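Ufm1-specific protease (Caenorhabditis elegans, PDB 5EJJ) hydrolyses the peptide bond at the C-terminal glycine of the ubiquitin-like modifier UFM-1, acting as a thiol protease, and is required to localise certain odorant receptors to olfactory cilia. Local coordinates at residues L57-R62 with Q86-G91; T288-Y293 with H303-T308; E479-F484 with L503-N508. One frame throughout, in Å; residues are numbered along the deposited sequence.

Contact 1. Residues L57-R62 with Q86-G91; sequences LTESNR and QILPGG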
# COMPACT_ATOMS: atom_id res chain seq x y z
N LEU A 57 -19.82 15.16 -6.03
CA LEU A 57 -20.17 14.54 -7.31
C LEU A 57 -19.99 15.50 -8.48
O LEU A 57 -20.71 15.41 -9.48
CB LEU A 57 -21.58 13.97 -7.30
CG LEU A 57 -21.74 12.81 -6.32
CD1 LEU A 57 -23.19 12.43 -6.16
CD2 LEU A 57 -20.92 11.61 -6.76
N THR A 58 -19.01 16.39 -8.35
CA THR A 58 -18.61 17.34 -9.38
C THR A 58 -17.74 16.69 -10.44
O THR A 58 -16.94 15.81 -10.14
CB THR A 58 -17.78 18.48 -8.77
OG1 THR A 58 -16.66 17.93 -8.07
CG2 THR A 58 -18.60 19.29 -7.79
N GLU A 59 -17.87 17.16 -11.68
CA GLU A 59 -16.95 16.79 -12.75
C GLU A 59 -15.49 17.05 -12.39
O GLU A 59 -14.60 16.36 -12.87
CB GLU A 59 -17.28 17.55 -14.03
CG GLU A 59 -17.62 16.66 -15.21
CD GLU A 59 -16.39 16.22 -15.99
OE1 GLU A 59 -15.69 17.10 -16.54
OE2 GLU A 59 -16.13 14.99 -16.06
N SER A 60 -15.25 18.04 -11.54
CA SER A 60 -13.88 18.36 -11.10
C SER A 60 -13.27 17.22 -10.30
O SER A 60 -12.11 16.87 -10.51
CB SER A 60 -13.84 19.65 -10.26
OG SER A 60 -14.65 20.65 -10.85
N ASN A 61 -14.06 16.65 -9.40
CA ASN A 61 -13.59 15.55 -8.58
C ASN A 61 -13.53 14.25 -9.36
O ASN A 61 -12.69 13.41 -9.08
CB ASN A 61 -14.38 15.39 -7.27
CG ASN A 61 -13.92 16.39 -6.19
OD1 ASN A 61 -12.79 16.87 -6.23
ND2 ASN A 61 -14.81 16.69 -5.23
N ARG A 62 -14.39 14.09 -10.35
CA ARG A 62 -14.35 12.87 -11.15
C ARG A 62 -13.00 12.81 -11.82
O ARG A 62 -12.32 11.79 -11.80
CB ARG A 62 -15.47 12.84 -12.19
CG ARG A 62 -15.70 11.46 -12.79
CD ARG A 62 -16.44 11.48 -14.15
NE ARG A 62 -15.85 12.40 -15.15
CZ ARG A 62 -14.63 12.31 -15.69
NH1 ARG A 62 -13.78 11.34 -15.35
NH2 ARG A 62 -14.24 13.22 -16.58
N GLN A 86 -27.64 12.16 -6.29
CA GLN A 86 -27.37 12.95 -7.48
C GLN A 86 -26.57 12.16 -8.51
O GLN A 86 -25.64 11.44 -8.17
CB GLN A 86 -26.72 14.28 -7.12
CG GLN A 86 -27.65 15.13 -6.27
CD GLN A 86 -27.35 16.61 -6.35
OE1 GLN A 86 -26.66 17.07 -7.26
NE2 GLN A 86 -27.89 17.38 -5.39
N ILE A 87 -26.96 12.26 -9.78
CA ILE A 87 -26.31 11.48 -10.82
C ILE A 87 -25.60 12.37 -11.82
O ILE A 87 -26.18 13.32 -12.35
CB ILE A 87 -27.32 10.62 -11.60
CG1 ILE A 87 -28.13 9.73 -10.66
CG2 ILE A 87 -26.61 9.82 -12.70
CD1 ILE A 87 -27.31 8.92 -9.70
N LEU A 88 -24.34 12.04 -12.09
CA LEU A 88 -23.49 12.82 -12.98
C LEU A 88 -23.11 11.92 -14.16
O LEU A 88 -22.27 11.03 -14.03
CB LEU A 88 -22.24 13.22 -12.19
CG LEU A 88 -21.13 14.13 -12.70
CD1 LEU A 88 -20.36 13.56 -13.93
CD2 LEU A 88 -21.67 15.53 -12.94
N PRO A 89 -23.73 12.16 -15.33
CA PRO A 89 -23.44 11.25 -16.45
C PRO A 89 -22.00 11.43 -16.91
O PRO A 89 -21.56 12.57 -17.04
CB PRO A 89 -24.40 11.73 -17.54
CG PRO A 89 -24.61 13.19 -17.24
CD PRO A 89 -24.51 13.34 -15.74
N GLY A 90 -21.26 10.35 -17.13
CA GLY A 90 -21.72 9.00 -16.90
C GLY A 90 -20.79 8.07 -17.64
O GLY A 90 -20.14 8.46 -18.61
N GLY A 91 -20.70 6.83 -17.21
CA GLY A 91 -20.07 5.83 -18.04
C GLY A 91 -21.13 5.11 -18.86
O GLY A 91 -21.90 5.76 -19.54
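The backbones come closest at Leu-57 and Leu-88, with CA atoms 6.8 Å apart, where the residues leading into helix 59-68 run past a loop without regular structure; no hydrogen bond joins them. Two leucines carry the contact, each laid against the other segment's backbone. Leu-88 holds CG anti to its backbone N (chi1 -175°), which carries the isobutyl group across to the Leu-57 carbonyl, with CG 3.5 Å from Leu-57 O. Leu-88 CD2 stays beside that oxygen, while Leu-88 CD1 faces the aliphatic parts of the first helical turn, lying 4.3 Å from Glu-59 CG and 4.4 Å from Arg-62 CD. Leu-57, its CG anti to the carbonyl carbon, answers with CD1 at 3.3 Å from Gln-86 O and crosses the base of the Gln-86 side chain obliquely. The helix start is capped from within: Thr-58 is the N-cap, and its OG1 accepts from Asn-61 N at 3.2 Å. One turn of helix also brings Arg-62 back over Glu-59 in a side-on salt bridge, in which NE and NH2 both close on the single oxygen OE2; NH2 of Arg-62 is 2.6 Å from OE2 of Glu-59 and uses its syn lone pair. The carboxylate oxygen lies near the guanidinium plane, and the double grip would probably limit rotation of both groups. Arg-62 has a second acidic partner in Glu-66, through NH1. The contact thus joins a helix start to the loop connecting strands 74-81 and 94-97, at the surface of the N-terminal MPN domain. Leu-57 and Arg-62 rest on Phe-36 of strand 33-40, Arg-62 also touches Leu-75 of strand 74-81, and the carbonyl of Leu-88 accepts from Asn-78 of that same strand.

Contact 2. Residues T288-Y293 with H303-T308; sequences TTSATY and HLQLPT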
# COMPACT_ATOMS: atom_id res chain seq x y z
N THR A 288 5.62 19.72 -5.84
CA THR A 288 5.03 18.45 -5.37
C THR A 288 6.01 17.29 -5.23
O THR A 288 7.11 17.32 -5.78
CB THR A 288 3.85 17.98 -6.28
OG1 THR A 288 4.33 17.68 -7.60
CG2 THR A 288 2.77 19.05 -6.35
N THR A 289 5.60 16.26 -4.47
CA THR A 289 6.35 14.99 -4.37
C THR A 289 5.52 13.87 -4.96
O THR A 289 4.33 13.73 -4.64
CB THR A 289 6.62 14.52 -2.90
OG1 THR A 289 7.38 15.49 -2.18
CG2 THR A 289 7.37 13.21 -2.91
N SER A 290 6.14 13.04 -5.79
CA SER A 290 5.43 11.90 -6.34
C SER A 290 5.39 10.68 -5.42
O SER A 290 6.43 10.19 -4.98
CB SER A 290 6.01 11.51 -7.68
OG SER A 290 5.16 11.98 -8.71
N ALA A 291 4.18 10.18 -5.16
CA ALA A 291 4.01 8.99 -4.35
C ALA A 291 3.12 7.95 -5.03
O ALA A 291 2.25 8.29 -5.84
CB ALA A 291 3.43 9.35 -2.98
N THR A 292 3.36 6.69 -4.69
CA THR A 292 2.49 5.58 -5.09
C THR A 292 2.14 4.78 -3.83
O THR A 292 2.99 4.57 -2.96
CB THR A 292 3.18 4.66 -6.10
OG1 THR A 292 3.73 5.45 -7.16
CG2 THR A 292 2.21 3.70 -6.68
N TYR A 293 0.88 4.38 -3.71
CA TYR A 293 0.41 3.64 -2.56
C TYR A 293 -0.38 2.44 -3.02
O TYR A 293 -0.83 2.36 -4.16
CB TYR A 293 -0.54 4.50 -1.74
CG TYR A 293 0.06 5.77 -1.26
CD1 TYR A 293 -0.04 6.93 -2.00
CD2 TYR A 293 0.72 5.82 -0.05
CE1 TYR A 293 0.51 8.11 -1.56
CE2 TYR A 293 1.26 6.99 0.41
CZ TYR A 293 1.17 8.13 -0.35
OH TYR A 293 1.74 9.28 0.13
N HIS A 303 -2.12 6.68 -7.28
CA HIS A 303 -1.01 7.52 -7.71
C HIS A 303 -1.28 8.97 -7.40
O HIS A 303 -2.30 9.50 -7.80
CB HIS A 303 -0.80 7.37 -9.20
CG HIS A 303 -0.82 5.96 -9.67
ND1 HIS A 303 0.32 5.27 -10.01
CD2 HIS A 303 -1.86 5.10 -9.86
CE1 HIS A 303 -0.01 4.05 -10.39
NE2 HIS A 303 -1.33 3.92 -10.30
N LEU A 304 -0.38 9.63 -6.71
CA LEU A 304 -0.67 10.97 -6.26
C LEU A 304 0.56 11.86 -6.28
O LEU A 304 1.66 11.43 -5.94
CB LEU A 304 -1.25 10.94 -4.85
CG LEU A 304 -2.55 10.19 -4.61
CD1 LEU A 304 -2.83 10.13 -3.14
CD2 LEU A 304 -3.69 10.85 -5.36
N GLN A 305 0.34 13.09 -6.71
CA GLN A 305 1.30 14.18 -6.55
C GLN A 305 0.93 14.84 -5.24
O GLN A 305 -0.22 15.27 -5.05
CB GLN A 305 1.14 15.16 -7.70
CG GLN A 305 1.27 14.50 -9.03
CD GLN A 305 2.61 13.85 -9.15
OE1 GLN A 305 2.72 12.63 -9.12
NE2 GLN A 305 3.66 14.66 -9.27
N LEU A 306 1.89 14.88 -4.31
CA LEU A 306 1.62 15.38 -2.95
C LEU A 306 2.17 16.80 -2.70
O LEU A 306 3.33 17.09 -2.99
CB LEU A 306 2.22 14.43 -1.93
CG LEU A 306 1.60 13.05 -1.91
CD1 LEU A 306 2.36 12.20 -0.94
CD2 LEU A 306 0.14 13.16 -1.51
N PRO A 307 1.31 17.68 -2.18
CA PRO A 307 1.72 19.07 -1.89
C PRO A 307 2.58 19.15 -0.63
O PRO A 307 2.07 19.44 0.45
CB PRO A 307 0.38 19.80 -1.70
CG PRO A 307 -0.60 18.73 -1.33
CD PRO A 307 -0.14 17.47 -2.02
N THR A 308 3.88 18.91 -0.76
CA THR A 308 4.75 18.80 0.40
C THR A 308 5.42 20.10 0.88
O THR A 308 6.20 20.09 1.85
CB THR A 308 5.83 17.74 0.18
OG1 THR A 308 6.30 17.81 -1.18
CG2 THR A 308 5.29 16.36 0.50
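Gln-305 OE1 is gripped by two donors: Ser-290 OG, 2.6 Å away, and Arg-267 NH1 from helix 253-280. The serine hydroxyl meets it in the carbonyl plane, on a lone pair, and a bend at chi2 (-60°) folds the glutamine back to that position. Around this pair the segments form an antiparallel beta hairpin. Thr-289 and Leu-306 pair reciprocally through amide and carbonyl, Leu-306 N being 2.7 Å from Thr-289 O; Ala-291 and Leu-304 exchange two more bonds, with Ala-291 N meeting Leu-304 O nearly along the C=O axis. Ser-290 with Gln-305 and Thr-292 with His-303 are the non-hydrogen-bonded pairs, sharing one face. On the face of Thr-289, Ala-291, Leu-304 and Leu-306, Leu-306 CD1 packs 3.7 Å from Ala-291 CB and meets the Tyr-293 ring at its edge, tip to tip. At the mouth of the hairpin Thr-289 OG1 and Thr-308 OG1 share a hydrogen bond of 2.7 Å, their side chains crossing at about a right angle. The two-stranded sheet is sandwiched between helices: 253-280 contacts Ser-290, His-303 and Gln-305, whereas Leu-304 and Leu-306 lie on Leu-322 and Tyr-318 of helix 312-325.

Contact 3. Residues E479-F484 with L503-N508; sequences ELARHF and LGVDFN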
# COMPACT_ATOMS: atom_id res chain seq x y z
N GLU A 479 -6.44 -13.83 23.76
CA GLU A 479 -6.09 -12.41 23.85
C GLU A 479 -4.93 -12.00 22.94
O GLU A 479 -4.71 -10.81 22.67
CB GLU A 479 -5.78 -12.04 25.30
CG GLU A 479 -4.91 -13.06 26.02
CD GLU A 479 -5.06 -13.03 27.54
OE1 GLU A 479 -4.89 -11.94 28.14
OE2 GLU A 479 -5.35 -14.11 28.13
N LEU A 480 -4.17 -13.00 22.47
CA LEU A 480 -3.12 -12.81 21.47
C LEU A 480 -3.70 -12.67 20.05
O LEU A 480 -3.19 -11.90 19.23
CB LEU A 480 -2.10 -13.95 21.53
CG LEU A 480 -0.77 -13.71 20.81
CD1 LEU A 480 0.02 -12.59 21.48
CD2 LEU A 480 0.08 -14.97 20.71
N ALA A 481 -4.76 -13.44 19.76
CA ALA A 481 -5.53 -13.27 18.53
C ALA A 481 -6.25 -11.92 18.55
O ALA A 481 -6.22 -11.17 17.58
CB ALA A 481 -6.54 -14.39 18.37
N ARG A 482 -6.87 -11.63 19.69
CA ARG A 482 -7.54 -10.36 19.90
C ARG A 482 -6.61 -9.19 19.63
O ARG A 482 -7.04 -8.14 19.14
CB ARG A 482 -8.05 -10.28 21.34
CG ARG A 482 -8.76 -8.98 21.66
CD ARG A 482 -10.27 -9.18 21.65
NE ARG A 482 -10.97 -7.91 21.47
CZ ARG A 482 -11.49 -7.51 20.31
NH1 ARG A 482 -11.39 -8.27 19.22
NH2 ARG A 482 -12.11 -6.34 20.24
N HIS A 483 -5.32 -9.36 19.95
CA HIS A 483 -4.33 -8.31 19.70
C HIS A 483 -4.22 -8.05 18.22
O HIS A 483 -4.50 -6.94 17.75
CB HIS A 483 -2.95 -8.68 20.24
CG HIS A 483 -1.84 -7.80 19.74
ND1 HIS A 483 -1.71 -6.48 20.12
CD2 HIS A 483 -0.83 -8.05 18.88
CE1 HIS A 483 -0.67 -5.95 19.51
NE2 HIS A 483 -0.11 -6.88 18.76
N PHE A 484 -3.81 -9.09 17.49
CA PHE A 484 -3.64 -9.00 16.04
C PHE A 484 -4.85 -8.46 15.27
O PHE A 484 -4.69 -7.79 14.25
CB PHE A 484 -3.25 -10.37 15.49
CG PHE A 484 -1.84 -10.77 15.78
CD1 PHE A 484 -0.80 -9.92 15.51
CD2 PHE A 484 -1.56 -12.02 16.30
CE1 PHE A 484 0.51 -10.30 15.77
CE2 PHE A 484 -0.26 -12.41 16.56
CZ PHE A 484 0.77 -11.55 16.29
N LEU A 503 4.04 -13.09 14.41
CA LEU A 503 3.30 -12.41 13.36
C LEU A 503 1.84 -12.82 13.28
O LEU A 503 1.01 -12.09 12.74
CB LEU A 503 3.98 -12.64 12.01
CG LEU A 503 5.38 -12.04 11.98
CD1 LEU A 503 6.06 -12.36 10.67
CD2 LEU A 503 5.30 -10.55 12.20
N GLY A 504 1.51 -13.99 13.80
CA GLY A 504 0.14 -14.45 13.76
C GLY A 504 -0.09 -15.78 14.44
O GLY A 504 0.84 -16.48 14.83
N VAL A 505 -1.36 -16.13 14.56
CA VAL A 505 -1.76 -17.39 15.18
C VAL A 505 -2.63 -18.25 14.22
O VAL A 505 -3.15 -17.75 13.22
CB VAL A 505 -2.46 -17.11 16.53
CG1 VAL A 505 -1.44 -16.62 17.53
CG2 VAL A 505 -3.54 -16.07 16.36
N ASP A 506 -2.74 -19.54 14.50
CA ASP A 506 -3.57 -20.47 13.73
C ASP A 506 -4.45 -21.24 14.73
O ASP A 506 -4.12 -22.35 15.13
CB ASP A 506 -2.69 -21.45 12.94
CG ASP A 506 -3.40 -22.07 11.73
OD1 ASP A 506 -2.70 -22.61 10.83
OD2 ASP A 506 -4.65 -22.01 11.70
N PHE A 507 -5.56 -20.62 15.13
CA PHE A 507 -6.35 -21.09 16.27
C PHE A 507 -7.69 -21.73 15.89
O PHE A 507 -8.55 -21.11 15.27
CB PHE A 507 -6.57 -19.93 17.24
CG PHE A 507 -7.46 -20.26 18.40
CD1 PHE A 507 -7.32 -21.47 19.06
CD2 PHE A 507 -8.40 -19.36 18.84
CE1 PHE A 507 -8.13 -21.78 20.14
CE2 PHE A 507 -9.22 -19.65 19.92
CZ PHE A 507 -9.08 -20.86 20.57
N ASN A 508 -7.87 -22.98 16.32
CA ASN A 508 -9.07 -23.79 16.06
C ASN A 508 -9.89 -23.99 17.36
O ASN A 508 -9.63 -24.92 18.11
CB ASN A 508 -8.62 -25.15 15.49
CG ASN A 508 -9.78 -26.03 15.04
OD1 ASN A 508 -10.83 -26.10 15.68
ND2 ASN A 508 -9.57 -26.74 13.93
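Tight packing is concentrated at Phe-484, whose ring lies against the peptide between Leu-503 and Gly-504, while beyond Gly-504 the contact passes to the methyl groups of Val-505. The ring tip leads: CZ of Phe-484 comes within 3.4 Å of Leu-503 C, and CE2 is 3.5 Å from Gly-504 CA. Leu-503 O sits over one ring face, offset toward the rim. CG of Phe-484 stands anti to its carbonyl carbon (chi1 -74°), which directs the ring from the helix toward the strand. Val-505 points to the helix and splits its branches: CG1 meets Leu-480 CD2 at 3.9 Å, and CG2 meets Ala-481 CB at 4.0 Å. The looser side lies at Ala-481, which is partly exposed. An alanine in place of Phe-484 would remove the whole ring and would probably leave the Leu-503 to Gly-504 backbone poorly covered, loosening the seat of the helix on the strand. No hydrogen bond crosses; the axes of helix 479-484 and strand 503-507 come within 8.4 Å, their N-to-C directions 130° apart. Within the C78 peptidase domain, helix 477-484 packs on a sheet in which strand 499-507 bonds to strands 371-374 and 514-519; Leu-480 also touches Phe-516, and Phe-484 touches Val-491 of strand 491-494.

Contacts 2 and 3 are buried, whereas contact 1 lies at the surface. They follow one another along the chain, hold no element in common and belong to three different regions of the protein. Contact 2 alone is made by hydrogen bonds across its segments, as two paired strands require; contacts 1 and 3 have none and join a helix to a loop and to a strand. In contact 1 a salt bridge within the helix segment flanks the leucines, while contact 3 sets an aromatic ring on a peptide and methyls on methyls. The centres of contacts 1 and 2 are about 24 Å apart; that of contact 3 is about 35 Å from that of contact 2, across the chain's centre, in the peptidase part.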